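Local coordinates for putative polyprenyl synthetase (Streptomyces coelicolor, PDB 3NF2), which is a putative prenyltransferase of the FPP/GGPP synthase family, probably condensing allylic and isopentenyl diphosphates into longer prenyl diphosphates with magnesium, at residues D207-Y212 / V322-R327; Y214-A219 / A334-V339; F220-D225 / D306-Q311. All coordinates share one frame; numbering follows the deposited sequence.

Interaction 1: residues D207-Y212 / V322-R327; sequences DTLEKY and VDMPDR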
# COMPACT_ATOMS: atom_id res chain seq x y z
N ASP A 207 22.86 -7.02 -8.18
CA ASP A 207 22.75 -7.78 -6.96
C ASP A 207 23.89 -7.43 -6.08
O ASP A 207 23.74 -7.40 -4.88
CB ASP A 207 22.90 -9.25 -7.23
CG ASP A 207 21.85 -9.76 -8.10
OD1 ASP A 207 21.03 -8.98 -8.55
OD2 ASP A 207 21.83 -10.97 -8.33
N THR A 208 25.05 -7.24 -6.66
CA THR A 208 26.21 -6.97 -5.87
C THR A 208 26.10 -5.64 -5.18
O THR A 208 26.44 -5.49 -4.05
CB THR A 208 27.47 -7.12 -6.69
OG1 THR A 208 27.58 -8.49 -7.08
CG2 THR A 208 28.66 -6.75 -5.91
N LEU A 209 25.59 -4.67 -5.88
CA LEU A 209 25.38 -3.33 -5.30
C LEU A 209 24.32 -3.37 -4.21
O LEU A 209 24.36 -2.60 -3.26
CB LEU A 209 24.94 -2.34 -6.38
CG LEU A 209 25.95 -1.90 -7.44
CD1 LEU A 209 25.20 -1.53 -8.70
CD2 LEU A 209 26.78 -0.73 -6.95
N GLU A 210 23.37 -4.29 -4.37
CA GLU A 210 22.37 -4.61 -3.37
C GLU A 210 23.03 -5.15 -2.09
O GLU A 210 22.69 -4.73 -0.98
CB GLU A 210 21.41 -5.63 -3.97
CG GLU A 210 20.10 -5.83 -3.27
CD GLU A 210 19.13 -6.64 -4.11
OE1 GLU A 210 18.99 -7.86 -3.85
OE2 GLU A 210 18.52 -6.06 -5.04
N LYS A 211 23.99 -6.06 -2.26
CA LYS A 211 24.75 -6.61 -1.13
C LYS A 211 25.54 -5.53 -0.39
O LYS A 211 25.60 -5.53 0.84
CB LYS A 211 25.65 -7.76 -1.59
CG LYS A 211 24.88 -9.06 -1.86
CD LYS A 211 25.63 -10.04 -2.76
CE LYS A 211 24.80 -11.30 -3.00
NZ LYS A 211 25.22 -12.07 -4.22
N TYR A 212 26.11 -4.60 -1.14
CA TYR A 212 26.74 -3.43 -0.54
C TYR A 212 25.74 -2.63 0.30
O TYR A 212 26.03 -2.25 1.43
CB TYR A 212 27.37 -2.55 -1.63
CG TYR A 212 27.55 -1.11 -1.23
CD1 TYR A 212 26.59 -0.15 -1.56
CD2 TYR A 212 28.66 -0.70 -0.51
CE1 TYR A 212 26.74 1.18 -1.16
CE2 TYR A 212 28.83 0.63 -0.11
CZ TYR A 212 27.86 1.57 -0.45
OH TYR A 212 28.02 2.89 -0.06
N VAL A 322 32.55 -5.42 -7.95
CA VAL A 322 31.91 -4.84 -9.13
C VAL A 322 32.77 -3.87 -9.94
O VAL A 322 33.34 -2.91 -9.41
CB VAL A 322 30.52 -4.20 -8.84
CG1 VAL A 322 29.40 -5.15 -9.25
CG2 VAL A 322 30.40 -3.80 -7.37
N ASP A 323 32.84 -4.16 -11.25
CA ASP A 323 33.53 -3.32 -12.22
C ASP A 323 32.80 -1.99 -12.34
O ASP A 323 31.62 -1.93 -12.70
CB ASP A 323 33.60 -4.03 -13.57
CG ASP A 323 34.62 -3.42 -14.51
OD1 ASP A 323 35.46 -2.60 -14.06
OD2 ASP A 323 34.59 -3.77 -15.71
N MET A 324 33.53 -0.92 -12.04
CA MET A 324 32.94 0.38 -11.77
C MET A 324 34.05 1.41 -11.87
O MET A 324 35.17 1.15 -11.43
CB MET A 324 32.37 0.35 -10.35
CG MET A 324 31.89 1.65 -9.75
SD MET A 324 31.54 1.45 -7.98
CE MET A 324 30.83 -0.18 -7.96
N PRO A 325 33.75 2.58 -12.47
CA PRO A 325 34.65 3.73 -12.45
C PRO A 325 35.11 4.04 -11.03
O PRO A 325 34.30 4.08 -10.10
CB PRO A 325 33.77 4.86 -12.98
CG PRO A 325 32.86 4.18 -13.94
CD PRO A 325 32.62 2.80 -13.39
N ASP A 326 36.42 4.24 -10.88
CA ASP A 326 37.07 4.36 -9.57
C ASP A 326 36.71 5.64 -8.80
O ASP A 326 36.87 5.69 -7.58
CB ASP A 326 38.59 4.20 -9.71
CG ASP A 326 39.00 2.79 -10.15
OD1 ASP A 326 38.12 1.97 -10.47
OD2 ASP A 326 40.21 2.51 -10.18
N ARG A 327 36.23 6.66 -9.51
CA ARG A 327 35.74 7.88 -8.87
C ARG A 327 34.40 7.60 -8.17
O ARG A 327 34.11 8.18 -7.12
CB ARG A 327 35.54 9.01 -9.89
CG ARG A 327 36.49 9.02 -11.08
CD ARG A 327 36.31 10.29 -11.91
NE ARG A 327 34.93 10.47 -12.39
CZ ARG A 327 34.36 11.65 -12.61
NH1 ARG A 327 35.02 12.78 -12.39
NH2 ARG A 327 33.10 11.70 -13.04
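In Thr208 the chi1 torsion of -64° sets OG1 beside the backbone N and CG2 anti to it, which splits the side chain by polarity: the methyl faces Val322, while the hydroxyl hydrogen-bonds back to Arg204 O in the preceding turn of the same helix. Thr208 and Val322 reach toward each other tip to tip. Thr208 CG2 lies 3.7 Å from Val322 CG2 and 3.8 Å from Val322 CG1, so the threonine methyl meets both valine branches. Thr208 CB adds an approach of 3.8 Å to Val322 CG1. A looser apolar contact follows at Leu209, whose CD2 stands 4.2 Å from the terminal CE of Met324.

In the all-helical isoprenoid synthase fold, this contact fastens the connection between helices 300-319 and 326-339 to helix 203-230. Pro325 occupies the N-cap position of the last helix. Arg329, in the first turn of that helix, hydrogen-bonds back to Val322 O and Met324 O and also forms a salt bridge with Asp326. Leu209 also packs on Ser193 and Ala196 of helix 173-198, and Met324 on Leu319 of helix 300-319.

Interaction 2: residues Y214-A219 / A334-V339; sequences YHLGLA and ALADFV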
# COMPACT_ATOMS: atom_id res chain seq x y z
N TYR A 214 22.60 -3.34 1.47
CA TYR A 214 22.06 -4.13 2.58
C TYR A 214 22.98 -4.12 3.79
O TYR A 214 22.54 -3.80 4.90
CB TYR A 214 21.80 -5.56 2.13
CG TYR A 214 20.95 -6.37 3.09
CD1 TYR A 214 21.54 -7.22 4.03
CD2 TYR A 214 19.56 -6.30 3.06
CE1 TYR A 214 20.77 -7.97 4.91
CE2 TYR A 214 18.78 -7.04 3.94
CZ TYR A 214 19.39 -7.87 4.86
OH TYR A 214 18.62 -8.62 5.73
N HIS A 215 24.24 -4.46 3.57
CA HIS A 215 25.21 -4.52 4.67
C HIS A 215 25.59 -3.14 5.19
O HIS A 215 25.85 -2.97 6.38
CB HIS A 215 26.42 -5.37 4.29
CG HIS A 215 26.10 -6.83 4.21
ND1 HIS A 215 25.98 -7.63 5.33
CD2 HIS A 215 25.84 -7.63 3.15
CE1 HIS A 215 25.67 -8.86 4.96
NE2 HIS A 215 25.58 -8.89 3.64
N LEU A 216 25.55 -2.15 4.31
CA LEU A 216 25.63 -0.75 4.73
C LEU A 216 24.44 -0.36 5.62
O LEU A 216 24.59 0.41 6.57
CB LEU A 216 25.70 0.17 3.51
CG LEU A 216 25.65 1.69 3.73
CD1 LEU A 216 26.85 2.11 4.52
CD2 LEU A 216 25.57 2.46 2.42
N GLY A 217 23.27 -0.90 5.28
CA GLY A 217 22.05 -0.67 6.04
C GLY A 217 22.12 -1.21 7.45
O GLY A 217 21.71 -0.54 8.41
N LEU A 218 22.65 -2.42 7.58
CA LEU A 218 22.86 -3.05 8.89
C LEU A 218 23.88 -2.29 9.73
O LEU A 218 23.69 -2.14 10.95
CB LEU A 218 23.29 -4.51 8.72
CG LEU A 218 22.23 -5.49 8.20
CD1 LEU A 218 22.88 -6.80 7.83
CD2 LEU A 218 21.14 -5.73 9.25
N ALA A 219 24.93 -1.78 9.08
CA ALA A 219 25.95 -1.00 9.79
C ALA A 219 25.34 0.30 10.28
O ALA A 219 25.62 0.76 11.39
CB ALA A 219 27.14 -0.73 8.88
N ALA A 334 33.01 6.50 0.65
CA ALA A 334 32.95 7.62 1.59
C ALA A 334 31.60 7.75 2.30
O ALA A 334 31.54 8.24 3.44
CB ALA A 334 33.31 8.93 0.90
N LEU A 335 30.52 7.35 1.63
CA LEU A 335 29.19 7.31 2.25
C LEU A 335 29.17 6.27 3.36
O LEU A 335 28.62 6.52 4.44
CB LEU A 335 28.11 7.01 1.21
CG LEU A 335 27.71 8.17 0.31
CD1 LEU A 335 26.94 7.67 -0.89
CD2 LEU A 335 26.90 9.24 1.05
N ALA A 336 29.79 5.13 3.08
CA ALA A 336 29.92 4.04 4.04
C ALA A 336 30.64 4.45 5.33
O ALA A 336 30.27 4.00 6.41
CB ALA A 336 30.61 2.84 3.40
N ASP A 337 31.64 5.32 5.21
CA ASP A 337 32.32 5.85 6.39
C ASP A 337 31.46 6.88 7.12
O ASP A 337 31.51 6.96 8.34
CB ASP A 337 33.69 6.43 6.04
CG ASP A 337 34.56 5.46 5.23
OD1 ASP A 337 34.20 4.27 5.08
OD2 ASP A 337 35.61 5.91 4.72
N PHE A 338 30.68 7.67 6.37
CA PHE A 338 29.79 8.67 6.97
C PHE A 338 28.71 8.01 7.82
O PHE A 338 28.29 8.56 8.85
CB PHE A 338 29.13 9.56 5.90
CG PHE A 338 28.12 10.54 6.47
CD1 PHE A 338 26.75 10.26 6.43
CD2 PHE A 338 28.53 11.74 7.05
CE1 PHE A 338 25.81 11.15 6.96
CE2 PHE A 338 27.60 12.64 7.58
CZ PHE A 338 26.24 12.34 7.54
N VAL A 339 28.27 6.84 7.37
CA VAL A 339 27.23 6.06 8.03
C VAL A 339 27.60 5.67 9.48
O VAL A 339 26.72 5.60 10.34
CB VAL A 339 26.81 4.86 7.14
CG1 VAL A 339 26.63 3.58 7.94
CG2 VAL A 339 25.55 5.21 6.36
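Leu216 makes the main apolar contact, crossing Val339 at an angle and laying a single methyl, CD1, onto the last helix. With CG anti to the backbone N (chi1 174°), the leucine reaches out from its own helix, and the torsion of 63° about CB-CG turns CD1 onto the partner. This methyl is 3.7 Å from Val339 CG1 and 3.8 Å from both Val339 CB and Val339 CG2, so it rests on the whole branch point of the valine. Ala336, one turn earlier, is touched by the same methyl: its CB is 4.0 Å from Leu216 CD1. A wider contact, 4.4 Å between Ala219 CB and Val339 CG1, extends the packing by one turn of helix 203-230.

Side chains also meet main chain. Leu216 CD1 lies 3.7 Å from Ala336 CA, an approach that the small alanine side chain leaves possible. Val339 CG1 in turn lies 4.2 Å from Ala219 C. Contact across the two segments is therefore van der Waals, without a polar bond, and all four residues involved are buried.

The helical segments run nearly parallel, at 22° to each other, with axes 9.9 Å apart at closest approach. Polar links lie at the flanks and lead to helix 300-319, where Gln311 OE1 and His215 ND1 make a probable, unusually short hydrogen bond and His312 bonds to Asp337. Helix 57-67 closes another side through Leu61, which touches Leu216 and Leu335, while Leu9 of helix 5-25 packs on Leu335 and Phe338. The last helix is thus set among helices 203-230, 300-319, 57-67 and 5-25.

Interaction 3: residues F220-D225 / D306-Q311; sequences FQAVDD and DEARRQ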
# COMPACT_ATOMS: atom_id res chain seq x y z
N PHE A 220 24.47 0.87 9.44
CA PHE A 220 23.76 2.11 9.74
C PHE A 220 22.80 1.92 10.92
O PHE A 220 22.77 2.76 11.83
CB PHE A 220 23.03 2.61 8.48
CG PHE A 220 22.17 3.82 8.71
CD1 PHE A 220 22.74 5.08 8.84
CD2 PHE A 220 20.78 3.69 8.77
CE1 PHE A 220 21.93 6.20 9.05
CE2 PHE A 220 19.97 4.80 8.98
CZ PHE A 220 20.55 6.05 9.12
N GLN A 221 22.04 0.83 10.90
CA GLN A 221 21.08 0.57 11.96
C GLN A 221 21.74 0.22 13.30
O GLN A 221 21.25 0.62 14.36
CB GLN A 221 20.06 -0.50 11.56
CG GLN A 221 18.83 -0.52 12.50
CD GLN A 221 18.11 0.79 12.55
OE1 GLN A 221 17.73 1.34 11.50
NE2 GLN A 221 17.92 1.33 13.75
N ALA A 222 22.86 -0.50 13.24
CA ALA A 222 23.69 -0.75 14.43
C ALA A 222 24.17 0.55 15.08
O ALA A 222 24.08 0.71 16.31
CB ALA A 222 24.86 -1.65 14.09
N VAL A 223 24.64 1.49 14.26
CA VAL A 223 25.07 2.81 14.75
C VAL A 223 23.88 3.62 15.26
O VAL A 223 23.99 4.29 16.30
CB VAL A 223 25.90 3.59 13.67
CG1 VAL A 223 26.09 5.04 14.06
CG2 VAL A 223 27.25 2.93 13.47
N ASP A 224 22.76 3.56 14.54
CA ASP A 224 21.49 4.15 14.99
C ASP A 224 21.05 3.63 16.35
O ASP A 224 20.60 4.39 17.21
CB ASP A 224 20.38 3.89 13.98
CG ASP A 224 19.88 5.15 13.32
OD1 ASP A 224 19.66 6.16 14.03
OD2 ASP A 224 19.68 5.13 12.09
N ASP A 225 21.19 2.33 16.55
CA ASP A 225 20.92 1.71 17.85
C ASP A 225 21.87 2.17 18.96
O ASP A 225 21.45 2.30 20.11
CB ASP A 225 20.97 0.19 17.72
CG ASP A 225 19.83 -0.36 16.90
OD1 ASP A 225 18.93 0.42 16.52
OD2 ASP A 225 19.85 -1.58 16.63
N ASP A 306 31.10 -3.60 17.25
CA ASP A 306 31.77 -4.63 16.45
C ASP A 306 30.93 -5.10 15.27
O ASP A 306 31.47 -5.43 14.21
CB ASP A 306 32.17 -5.83 17.30
CG ASP A 306 33.17 -5.48 18.38
OD1 ASP A 306 33.74 -4.36 18.35
OD2 ASP A 306 33.39 -6.33 19.28
N GLU A 307 29.61 -5.17 15.46
CA GLU A 307 28.71 -5.50 14.36
C GLU A 307 28.70 -4.43 13.30
O GLU A 307 28.74 -4.75 12.12
CB GLU A 307 27.30 -5.80 14.84
CG GLU A 307 27.00 -7.27 14.79
CD GLU A 307 26.62 -7.78 13.41
OE1 GLU A 307 25.87 -7.09 12.70
OE2 GLU A 307 27.07 -8.89 13.05
N ALA A 308 28.64 -3.17 13.73
CA ALA A 308 28.71 -2.01 12.84
C ALA A 308 29.96 -2.09 11.98
O ALA A 308 29.88 -2.02 10.75
CB ALA A 308 28.68 -0.71 13.64
N ARG A 309 31.11 -2.25 12.63
CA ARG A 309 32.42 -2.39 11.98
C ARG A 309 32.45 -3.58 11.01
O ARG A 309 32.91 -3.44 9.88
CB ARG A 309 33.53 -2.49 13.02
CG ARG A 309 34.84 -3.15 12.57
CD ARG A 309 36.03 -2.77 13.47
NE ARG A 309 35.72 -2.85 14.90
CZ ARG A 309 35.71 -1.81 15.73
NH1 ARG A 309 35.41 -1.99 17.01
NH2 ARG A 309 35.98 -0.58 15.29
N ARG A 310 31.94 -4.72 11.45
CA ARG A 310 31.89 -5.91 10.59
C ARG A 310 31.06 -5.65 9.33
O ARG A 310 31.49 -5.98 8.23
CB ARG A 310 31.34 -7.13 11.35
CG ARG A 310 31.55 -8.47 10.62
CD ARG A 310 30.43 -9.47 10.92
NE ARG A 310 30.61 -10.74 10.19
CZ ARG A 310 29.62 -11.51 9.75
NH1 ARG A 310 28.35 -11.18 9.93
NH2 ARG A 310 29.91 -12.64 9.10
N GLN A 311 29.88 -5.06 9.51
CA GLN A 311 28.94 -4.85 8.40
C GLN A 311 29.45 -3.83 7.38
O GLN A 311 29.27 -4.01 6.17
CB GLN A 311 27.56 -4.45 8.93
CG GLN A 311 26.82 -5.58 9.61
CD GLN A 311 26.42 -6.66 8.62
OE1 GLN A 311 26.16 -6.37 7.45
NE2 GLN A 311 26.36 -7.90 9.08
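Ala222 and Ala308 point their methyls at each other, CB to CB at 4.0 Å, and Ala222 CB is also 4.1 Å from Ala308 CA. Their alpha carbons are just 5.4 Å apart, a close backbone approach that two alanines make possible. Val223 adds one branch from beside this apolar pair: CG1 is anti to the backbone N (chi1 168°), which leaves CG2 beside that N and 3.9 Å from Ala308 CB. Val223 also touches Val340 and Val341 at the end of the modelled chain.

Hydrogen bonds run along each helix. Gln221 NE2 donates to Asp225 OD1 over 3.1 Å at a fairly straight 163°; the oxygen lies almost in the amide plane, but the donor stands above the carboxylate plane, 39° out of it. Gln221 OE1 bonds to Thr184 and Asp225 OD2 to Leu251 N, so both flat groups are gripped at either end.

A salt bridge joins neighbouring turns on the other helix: Arg309 NH1 meets Asp306 OD1 at 3.2 Å, nearly along the C-O axis of the carboxylate.

The sequence FQAVDD of residues 220-225 is consistent with the start of the second aspartate-rich motif of trans-prenyl synthases, whose aspartates in relatives bind the substrate diphosphate through magnesium ions; Ala222 and Val223, inside the motif, pack this part of helix 203-230 on helix 300-319.

How the interactions relate
All three contacts are buried and lie along helix 203-230. Interaction 1 joins it to the connection before helix 326-339, interaction 2 to that helix itself, and interaction 3 to helix 300-319, which precedes the connection. Interaction 1 lies farthest out, about 21 Å from the centre of the chain to its own centre against 12 and 13 Å for the others, and uses loop residues instead of two packed helices. Leucine and valine fill interaction 2, whereas alanines bring the backbones close in interaction 3. Interactions 2 and 3 touch, with centres about 8 Å apart: Val339 packs on Phe220, and Ala219 on the backbone of Ala308. Tyr212 and Ala336 bring interactions 1 and 2 together.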